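Local coordinates for cell wall surface anchor family protein (Streptococcus agalactiae, PDB 3PHS) that is a minor pilin subunit of the cell-wall-anchored pilus and mediates adhesion to lung epithelial cells through an immunoglobulin-like domain, at residues P41-K53 against L72-Q86. Sequence-based numbering, arbitrary orientation.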
ATOM      1  N   PRO A  41     -20.189   1.009  -1.673  1.00 13.16           N
ATOM      2  CA  PRO A  41     -19.848   0.337  -0.430  1.00 13.07           C
ATOM      3  C   PRO A  41     -18.994  -0.866  -0.709  1.00 13.26           C
ATOM      4  O   PRO A  41     -19.190  -1.542  -1.751  1.00 12.99           O
ATOM      5  CB  PRO A  41     -21.205  -0.126   0.117  1.00 13.11           C
ATOM      6  CG  PRO A  41     -22.050  -0.280  -1.091  1.00 14.21           C
ATOM      7  CD  PRO A  41     -21.622   0.870  -1.987  1.00 13.13           C
ATOM      8  N   ILE A  42     -18.051  -1.113   0.202  1.00 12.47           N
ATOM      9  CA  ILE A  42     -17.190  -2.280   0.121  1.00 13.19           C
ATOM     10  C   ILE A  42     -17.447  -3.154   1.332  1.00 13.27           C
ATOM     11  O   ILE A  42     -17.334  -2.701   2.473  1.00 13.58           O
ATOM     12  CB  ILE A  42     -15.679  -1.923   0.079  1.00 13.05           C
ATOM     13  CG1 ILE A  42     -15.382  -0.866  -1.001  1.00 14.02           C
ATOM     14  CG2 ILE A  42     -14.827  -3.218  -0.104  1.00 11.72           C
ATOM     15  CD1 ILE A  42     -15.756  -1.294  -2.434  1.00 16.82           C
ATOM     16  N   GLU A  43     -17.741  -4.427   1.078  1.00 13.51           N
ATOM     17  CA  GLU A  43     -17.929  -5.389   2.165  1.00 14.34           C
ATOM     18  C   GLU A  43     -16.599  -6.091   2.500  1.00 14.37           C
ATOM     19  O   GLU A  43     -15.722  -6.257   1.622  1.00 14.39           O
ATOM     20  CB  GLU A  43     -19.028  -6.403   1.771  1.00 15.06           C
ATOM     21  CG  GLU A  43     -19.423  -7.416   2.872  1.00 18.85           C
ATOM     22  CD  GLU A  43     -18.477  -8.617   2.968  1.00 25.67           C
ATOM     23  OE1 GLU A  43     -18.380  -9.228   4.060  1.00 28.30           O
ATOM     24  OE2 GLU A  43     -17.806  -8.946   1.965  1.00 28.36           O
ATOM     25  N   GLY A  44     -16.458  -6.528   3.749  1.00 13.77           N
ATOM     26  CA  GLY A  44     -15.328  -7.387   4.149  1.00 13.89           C
ATOM     27  C   GLY A  44     -14.066  -6.675   4.612  1.00 13.76           C
ATOM     28  O   GLY A  44     -13.033  -7.323   4.846  1.00 14.40           O
ATOM     29  N   VAL A  45     -14.127  -5.351   4.752  1.00 12.30           N
ATOM     30  CA  VAL A  45     -12.973  -4.579   5.221  1.00 12.01           C
ATOM     31  C   VAL A  45     -12.950  -4.605   6.744  1.00 12.15           C
ATOM     32  O   VAL A  45     -13.965  -4.299   7.405  1.00 11.09           O
ATOM     33  CB  VAL A  45     -12.948  -3.094   4.691  1.00 11.57           C
ATOM     34  CG1 VAL A  45     -11.707  -2.321   5.210  1.00 11.10           C
ATOM     35  CG2 VAL A  45     -12.970  -3.050   3.153  1.00 13.05           C
ATOM     36  N   LEU A  46     -11.802  -5.010   7.288  1.00 11.02           N
ATOM     37  CA  LEU A  46     -11.624  -5.099   8.732  1.00 12.35           C
ATOM     38  C   LEU A  46     -11.172  -3.774   9.313  1.00 11.93           C
ATOM     39  O   LEU A  46     -10.098  -3.273   8.965  1.00 11.58           O
ATOM     40  CB  LEU A  46     -10.611  -6.209   9.067  1.00 12.68           C
ATOM     41  CG  LEU A  46     -10.243  -6.439  10.531  1.00 16.07           C
ATOM     42  CD1 LEU A  46     -11.487  -6.534  11.414  1.00 20.23           C
ATOM     43  CD2 LEU A  46      -9.433  -7.726  10.598  1.00 18.61           C
ATOM     44  N   TYR A  47     -12.016  -3.207  10.179  1.00 11.45           N
ATOM     45  CA  TYR A  47     -11.671  -2.006  10.957  1.00 11.61           C
ATOM     46  C   TYR A  47     -11.371  -2.367  12.411  1.00 12.04           C
ATOM     47  O   TYR A  47     -12.046  -3.220  13.013  1.00 11.25           O
ATOM     48  CB  TYR A  47     -12.804  -0.951  10.880  1.00 11.54           C
ATOM     49  CG  TYR A  47     -12.718  -0.146   9.608  1.00 11.07           C
ATOM     50  CD1 TYR A  47     -13.383  -0.555   8.449  1.00 11.74           C
ATOM     51  CD2 TYR A  47     -11.920   0.995   9.540  1.00 11.11           C
ATOM     52  CE1 TYR A  47     -13.278   0.180   7.269  1.00 12.02           C
ATOM     53  CE2 TYR A  47     -11.795   1.723   8.347  1.00 11.21           C
ATOM     54  CZ  TYR A  47     -12.484   1.311   7.226  1.00 11.11           C
ATOM     55  OH  TYR A  47     -12.364   2.042   6.056  1.00 11.04           O
ATOM     56  N   GLN A  48     -10.331  -1.748  12.952  1.00 12.02           N
ATOM     57  CA  GLN A  48     -10.049  -1.866  14.367  1.00 12.70           C
ATOM     58  C   GLN A  48     -10.066  -0.494  15.004  1.00 12.99           C
ATOM     59  O   GLN A  48      -9.568   0.467  14.422  1.00 12.85           O
ATOM     60  CB  GLN A  48      -8.709  -2.555  14.592  1.00 11.98           C
ATOM     61  CG  GLN A  48      -8.767  -3.956  14.090  1.00 13.62           C
ATOM     62  CD  GLN A  48      -7.497  -4.729  14.271  1.00 18.39           C
ATOM     63  OE1 GLN A  48      -7.513  -5.963  14.159  1.00 21.54           O
ATOM     64  NE2 GLN A  48      -6.395  -4.041  14.542  1.00 14.02           N
ATOM     65  N   LEU A  49     -10.608  -0.438  16.220  1.00 12.79           N
ATOM     66  CA  LEU A  49     -10.678   0.791  16.992  1.00 13.22           C
ATOM     67  C   LEU A  49      -9.952   0.591  18.315  1.00 13.27           C
ATOM     68  O   LEU A  49     -10.281  -0.330  19.062  1.00 13.77           O
ATOM     69  CB  LEU A  49     -12.148   1.215  17.192  1.00 13.89           C
ATOM     70  CG  LEU A  49     -12.867   2.066  16.127  1.00 15.89           C
ATOM     71  CD1 LEU A  49     -12.388   3.491  16.157  1.00 19.80           C
ATOM     72  CD2 LEU A  49     -12.772   1.534  14.695  1.00 19.01           C
ATOM     73  N   TYR A  50      -8.964   1.449  18.584  1.00 12.88           N
ATOM     74  CA  TYR A  50      -8.115   1.366  19.776  1.00 13.29           C
ATOM     75  C   TYR A  50      -8.515   2.477  20.737  1.00 13.30           C
ATOM     76  O   TYR A  50      -8.424   3.659  20.407  1.00 13.35           O
ATOM     77  CB  TYR A  50      -6.641   1.453  19.385  1.00 13.16           C
ATOM     78  CG  TYR A  50      -6.212   0.208  18.647  1.00 15.06           C
ATOM     79  CD1 TYR A  50      -6.480   0.053  17.282  1.00 14.33           C
ATOM     80  CD2 TYR A  50      -5.624  -0.850  19.332  1.00 15.39           C
ATOM     81  CE1 TYR A  50      -6.111  -1.115  16.609  1.00 16.06           C
ATOM     82  CE2 TYR A  50      -5.260  -2.023  18.673  1.00 14.80           C
ATOM     83  CZ  TYR A  50      -5.491  -2.138  17.316  1.00 15.67           C
ATOM     84  OH  TYR A  50      -5.144  -3.306  16.700  1.00 16.42           O
ATOM     85  N   GLN A  51      -9.029   2.079  21.897  1.00 13.42           N
ATOM     86  CA  GLN A  51      -9.433   3.033  22.927  1.00 14.26           C
ATOM     87  C   GLN A  51      -8.187   3.630  23.598  1.00 13.60           C
ATOM     88  O   GLN A  51      -7.412   2.902  24.220  1.00 12.78           O
ATOM     89  CB  GLN A  51     -10.255   2.281  23.963  1.00 14.38           C
ATOM     90  CG  GLN A  51     -11.048   3.102  24.940  1.00 17.48           C
ATOM     91  CD  GLN A  51     -11.834   2.137  25.821  1.00 19.05           C
ATOM     92  OE1 GLN A  51     -13.005   1.864  25.572  1.00 23.57           O
ATOM     93  NE2 GLN A  51     -11.160   1.533  26.761  1.00 21.15           N
ATOM     94  N   LEU A  52      -8.000   4.944  23.479  1.00 12.93           N
ATOM     95  CA  LEU A  52      -6.812   5.592  24.062  1.00 12.64           C
ATOM     96  C   LEU A  52      -6.822   5.544  25.588  1.00 13.31           C
ATOM     97  O   LEU A  52      -7.880   5.632  26.203  1.00 12.38           O
ATOM     98  CB  LEU A  52      -6.678   7.048  23.598  1.00 12.87           C
ATOM     99  CG  LEU A  52      -5.892   7.286  22.312  1.00 11.72           C
ATOM    100  CD1 LEU A  52      -6.551   6.575  21.116  1.00 12.84           C
ATOM    101  CD2 LEU A  52      -5.740   8.773  22.054  1.00 11.36           C
ATOM    102  N   LYS A  53      -5.638   5.364  26.168  1.00 14.30           N
ATOM    103  CA  LYS A  53      -5.464   5.463  27.624  1.00 16.62           C
ATOM    104  C   LYS A  53      -5.065   6.864  28.041  1.00 16.57           C
ATOM    105  O   LYS A  53      -5.325   7.270  29.170  1.00 17.50           O
ATOM    106  CB  LYS A  53      -4.406   4.467  28.107  1.00 17.20           C
ATOM    107  CG  LYS A  53      -4.806   3.012  27.939  1.00 21.48           C
ATOM    108  CD  LYS A  53      -3.789   2.062  28.591  1.00 26.86           C
ATOM    109  CE  LYS A  53      -4.290   1.503  29.921  1.00 30.87           C
ATOM    110  NZ  LYS A  53      -4.819   2.539  30.878  1.00 34.92           N
ATOM    111  N   LEU A  72      -0.093  -0.696  18.975  1.00 16.07           N
ATOM    112  CA  LEU A  72      -1.432  -0.121  19.144  1.00 16.24           C
ATOM    113  C   LEU A  72      -2.087  -0.798  20.339  1.00 16.63           C
ATOM    114  O   LEU A  72      -2.617  -0.134  21.230  1.00 16.74           O
ATOM    115  CB  LEU A  72      -2.276  -0.329  17.878  1.00 15.54           C
ATOM    116  CG  LEU A  72      -1.822   0.376  16.584  1.00 16.43           C
ATOM    117  CD1 LEU A  72      -2.712  -0.056  15.407  1.00 13.94           C
ATOM    118  CD2 LEU A  72      -1.835   1.904  16.714  1.00 13.88           C
ATOM    119  N   LYS A  73      -2.025  -2.126  20.355  1.00 17.65           N
ATOM    120  CA  LYS A  73      -2.610  -2.932  21.435  1.00 19.14           C
ATOM    121  C   LYS A  73      -1.991  -2.554  22.797  1.00 19.72           C
ATOM    122  O   LYS A  73      -2.721  -2.336  23.796  1.00 19.75           O
ATOM    123  CB  LYS A  73      -2.418  -4.425  21.115  1.00 19.24           C
ATOM    124  CG  LYS A  73      -2.863  -5.430  22.198  1.00 21.47           C
ATOM    125  CD  LYS A  73      -4.369  -5.481  22.337  1.00 24.78           C
ATOM    126  CE  LYS A  73      -4.812  -6.479  23.413  1.00 26.38           C
ATOM    127  NZ  LYS A  73      -6.298  -6.698  23.353  1.00 26.62           N
ATOM    128  N   LYS A  74      -0.662  -2.450  22.814  1.00 20.25           N
ATOM    129  CA  LYS A  74       0.106  -2.120  24.017  1.00 21.74           C
ATOM    130  C   LYS A  74      -0.334  -0.784  24.631  1.00 21.47           C
ATOM    131  O   LYS A  74      -0.469  -0.667  25.847  1.00 21.51           O
ATOM    132  CB  LYS A  74       1.603  -2.103  23.678  1.00 22.24           C
ATOM    133  CG  LYS A  74       2.560  -1.987  24.867  1.00 25.60           C
ATOM    134  CD  LYS A  74       4.004  -1.712  24.398  1.00 31.64           C
ATOM    135  CE  LYS A  74       4.536  -2.786  23.431  1.00 34.91           C
ATOM    136  NZ  LYS A  74       5.546  -2.246  22.456  1.00 38.24           N
ATOM    137  N   GLN A  75      -0.569   0.221  23.792  1.00 21.17           N
ATOM    138  CA  GLN A  75      -0.942   1.548  24.292  1.00 21.20           C
ATOM    139  C   GLN A  75      -2.448   1.772  24.519  1.00 21.01           C
ATOM    140  O   GLN A  75      -2.827   2.769  25.134  1.00 21.81           O
ATOM    141  CB  GLN A  75      -0.352   2.653  23.396  1.00 21.26           C
ATOM    142  CG  GLN A  75       1.170   2.675  23.439  1.00 21.67           C
ATOM    143  CD  GLN A  75       1.802   3.920  22.857  1.00 23.32           C
ATOM    144  OE1 GLN A  75       1.229   5.021  22.884  1.00 23.86           O
ATOM    145  NE2 GLN A  75       3.024   3.762  22.361  1.00 23.93           N
ATOM    146  N   ALA A  76      -3.294   0.876  24.008  1.00 20.50           N
ATOM    147  CA  ALA A  76      -4.752   1.005  24.122  1.00 20.58           C
ATOM    148  C   ALA A  76      -5.311   0.413  25.429  1.00 21.60           C
ATOM    149  O   ALA A  76      -4.653  -0.411  26.059  1.00 21.01           O
ATOM    150  CB  ALA A  76      -5.445   0.360  22.906  1.00 20.07           C
ATOM    151  N   GLN A  77      -6.520   0.846  25.808  1.00 22.96           N
ATOM    152  CA  GLN A  77      -7.250   0.349  27.003  1.00 24.41           C
ATOM    153  C   GLN A  77      -8.165  -0.840  26.703  1.00 24.26           C
ATOM    154  O   GLN A  77      -8.212  -1.776  27.500  1.00 25.72           O
ATOM    155  CB  GLN A  77      -8.069   1.473  27.660  1.00 25.49           C
ATOM    156  CG  GLN A  77      -8.934   1.054  28.871  1.00 30.05           C
ATOM    157  CD  GLN A  77      -8.368   1.496  30.223  1.00 36.54           C
ATOM    158  OE1 GLN A  77      -8.126   2.699  30.462  1.00 39.54           O
ATOM    159  NE2 GLN A  77      -8.172   0.525  31.128  1.00 37.25           N
ATOM    160  N   GLN A  78      -8.945  -0.741  25.619  1.00 22.47           N
ATOM    161  CA  GLN A  78      -9.810  -1.780  25.055  1.00 21.19           C
ATOM    162  C   GLN A  78      -9.589  -1.686  23.523  1.00 19.67           C
ATOM    163  O   GLN A  78      -9.216  -0.625  23.012  1.00 18.63           O
ATOM    164  CB  GLN A  78     -11.304  -1.530  25.342  1.00 21.57           C
ATOM    165  CG  GLN A  78     -11.849  -2.010  26.709  1.00 23.84           C
ATOM    166  CD  GLN A  78     -13.376  -1.967  26.792  1.00 24.94           C
ATOM    167  OE1 GLN A  78     -14.023  -3.002  26.912  1.00 28.36           O
ATOM    168  NE2 GLN A  78     -13.951  -0.775  26.726  1.00 23.84           N
ATOM    169  N   VAL A  79      -9.793  -2.792  22.818  1.00 17.55           N
ATOM    170  CA  VAL A  79      -9.684  -2.840  21.358  1.00 16.92           C
ATOM    171  C   VAL A  79     -10.986  -3.451  20.818  1.00 16.60           C
ATOM    172  O   VAL A  79     -11.518  -4.409  21.391  1.00 16.50           O
ATOM    173  CB  VAL A  79      -8.462  -3.691  20.906  1.00 16.91           C
ATOM    174  CG1 VAL A  79      -8.351  -3.758  19.370  1.00 17.08           C
ATOM    175  CG2 VAL A  79      -7.159  -3.160  21.523  1.00 17.15           C
ATOM    176  N   PHE A  80     -11.506  -2.885  19.731  1.00 16.50           N
ATOM    177  CA  PHE A  80     -12.757  -3.357  19.142  1.00 16.31           C
ATOM    178  C   PHE A  80     -12.523  -3.592  17.666  1.00 16.22           C
ATOM    179  O   PHE A  80     -11.754  -2.855  17.060  1.00 16.34           O
ATOM    180  CB  PHE A  80     -13.847  -2.304  19.285  1.00 16.97           C
ATOM    181  CG  PHE A  80     -14.161  -1.940  20.718  1.00 18.16           C
ATOM    182  CD1 PHE A  80     -13.336  -1.067  21.417  1.00 19.61           C
ATOM    183  CD2 PHE A  80     -15.292  -2.454  21.339  1.00 20.24           C
ATOM    184  CE1 PHE A  80     -13.618  -0.727  22.757  1.00 21.35           C
ATOM    185  CE2 PHE A  80     -15.589  -2.105  22.673  1.00 18.80           C
ATOM    186  CZ  PHE A  80     -14.734  -1.249  23.371  1.00 19.07           C
ATOM    187  N   GLU A  81     -13.180  -4.598  17.101  1.00 15.41           N
ATOM    188  CA  GLU A  81     -13.093  -4.851  15.649  1.00 15.33           C
ATOM    189  C   GLU A  81     -14.474  -4.996  15.031  1.00 14.50           C
ATOM    190  O   GLU A  81     -15.431  -5.487  15.685  1.00 13.97           O
ATOM    191  CB  GLU A  81     -12.232  -6.091  15.307  1.00 16.38           C
ATOM    192  CG  GLU A  81     -12.809  -7.457  15.720  1.00 20.36           C
ATOM    193  CD  GLU A  81     -12.731  -8.578  14.633  1.00 25.44           C
ATOM    194  OE1 GLU A  81     -11.587  -8.882  14.156  1.00 21.26           O
ATOM    195  OE2 GLU A  81     -13.824  -9.181  14.295  1.00 22.98           O
ATOM    196  N   ALA A  82     -14.584  -4.604  13.764  1.00 13.12           N
ATOM    197  CA  ALA A  82     -15.793  -4.874  12.994  1.00 12.75           C
ATOM    198  C   ALA A  82     -15.440  -4.947  11.540  1.00 12.73           C
ATOM    199  O   ALA A  82     -14.539  -4.240  11.070  1.00 12.33           O
ATOM    200  CB  ALA A  82     -16.895  -3.794  13.223  1.00 13.04           C
ATOM    201  N   THR A  83     -16.158  -5.805  10.841  1.00 12.61           N
ATOM    202  CA  THR A  83     -15.991  -5.964   9.399  1.00 13.32           C
ATOM    203  C   THR A  83     -17.129  -5.272   8.662  1.00 12.61           C
ATOM    204  O   THR A  83     -18.302  -5.477   8.990  1.00 12.53           O
ATOM    205  CB  THR A  83     -15.988  -7.459   9.054  1.00 14.01           C
ATOM    206  OG1 THR A  83     -14.905  -8.094   9.745  1.00 15.85           O
ATOM    207  CG2 THR A  83     -15.849  -7.670   7.565  1.00 15.18           C
ATOM    208  N   THR A  84     -16.805  -4.480   7.646  1.00 12.79           N
ATOM    209  CA  THR A  84     -17.865  -3.830   6.853  1.00 12.77           C
ATOM    210  C   THR A  84     -18.850  -4.828   6.246  1.00 13.43           C
ATOM    211  O   THR A  84     -18.469  -5.892   5.756  1.00 13.62           O
ATOM    212  CB  THR A  84     -17.305  -2.921   5.745  1.00 12.96           C
ATOM    213  OG1 THR A  84     -16.514  -3.720   4.849  1.00 10.94           O
ATOM    214  CG2 THR A  84     -16.454  -1.789   6.361  1.00 11.01           C
ATOM    215  N   ASN A  85     -20.128  -4.470   6.312  1.00 14.36           N
ATOM    216  CA  ASN A  85     -21.208  -5.311   5.836  1.00 14.78           C
ATOM    217  C   ASN A  85     -21.634  -4.962   4.403  1.00 15.30           C
ATOM    218  O   ASN A  85     -20.906  -4.258   3.681  1.00 15.00           O
ATOM    219  CB  ASN A  85     -22.389  -5.290   6.841  1.00 14.78           C
ATOM    220  CG  ASN A  85     -23.035  -3.904   6.992  1.00 15.11           C
ATOM    221  OD1 ASN A  85     -23.683  -3.623   8.010  1.00 18.58           O
ATOM    222  ND2 ASN A  85     -22.867  -3.047   6.002  1.00 12.26           N
ATOM    223  N   GLN A  86     -22.805  -5.453   3.987  1.00 16.31           N
ATOM    224  CA  GLN A  86     -23.306  -5.228   2.623  1.00 17.43           C
ATOM    225  C   GLN A  86     -23.571  -3.748   2.258  1.00 17.34           C
ATOM    226  O   GLN A  86     -23.635  -3.382   1.076  1.00 17.55           O
ATOM    227  CB  GLN A  86     -24.543  -6.102   2.359  1.00 18.52           C
ATOM    228  CG  GLN A  86     -24.242  -7.602   2.467  1.00 22.79           C
ATOM    229  CD  GLN A  86     -25.219  -8.471   1.675  1.00 28.98           C
ATOM    230  OE1 GLN A  86     -24.799  -9.315   0.890  1.00 33.14           O
ATOM    231  NE2 GLN A  86     -26.521  -8.271   1.889  1.00 31.12           N
TER
HETATM  232  O   HOH W   1     -20.076  -8.883   6.073  1.00 34.99           O
HETATM  233  O   HOH W   2      -2.918   5.639  25.094  1.00 23.51           O
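Leu49 and Phe80 form one hydrogen-bonded pair, Tyr47 and Ala82 another, in an antiparallel ladder whose strands, 46-52 and 78-83, run at 162° with axes 4.6 Å apart. One face carries Leu46, Gln48 and Tyr50 beside Thr83, Glu81 and Val79. Here the Tyr50 ring is clamped between two CH-pi contacts: Leu72 CB, which packs the helix preceding the second strand onto the sheet, lies 3.6 Å from the ring centroid, and Val79 CG1 lies over the opposite face, 4.0 Å from the same centroid. Ala76 CB, just past the end of the helix, closes in at the ring edge. Gln51 extends alongside Gln78, whose NE2 donates to Gln51 OE1 (3.0 Å), their amide planes turned 49° apart. At the far end Thr84 ties down the 41-45 loop through its hydroxyl. With chi1 at 61°, its OG1 sits between backbone N and carbonyl carbon, where it donates to Ile42 O (2.7 Å) and accepts from Val45 N (2.9 Å); Gly44 N reaches Thr84 O. On the other face Leu49 and Ala82 both pack on Phe92 of strand 89-95, while strand 98-106 continues the sheet beyond 46-52. The pair thus forms one margin of an antiparallel four-stranded sheet, as expected of an immunoglobulin-like beta sandwich.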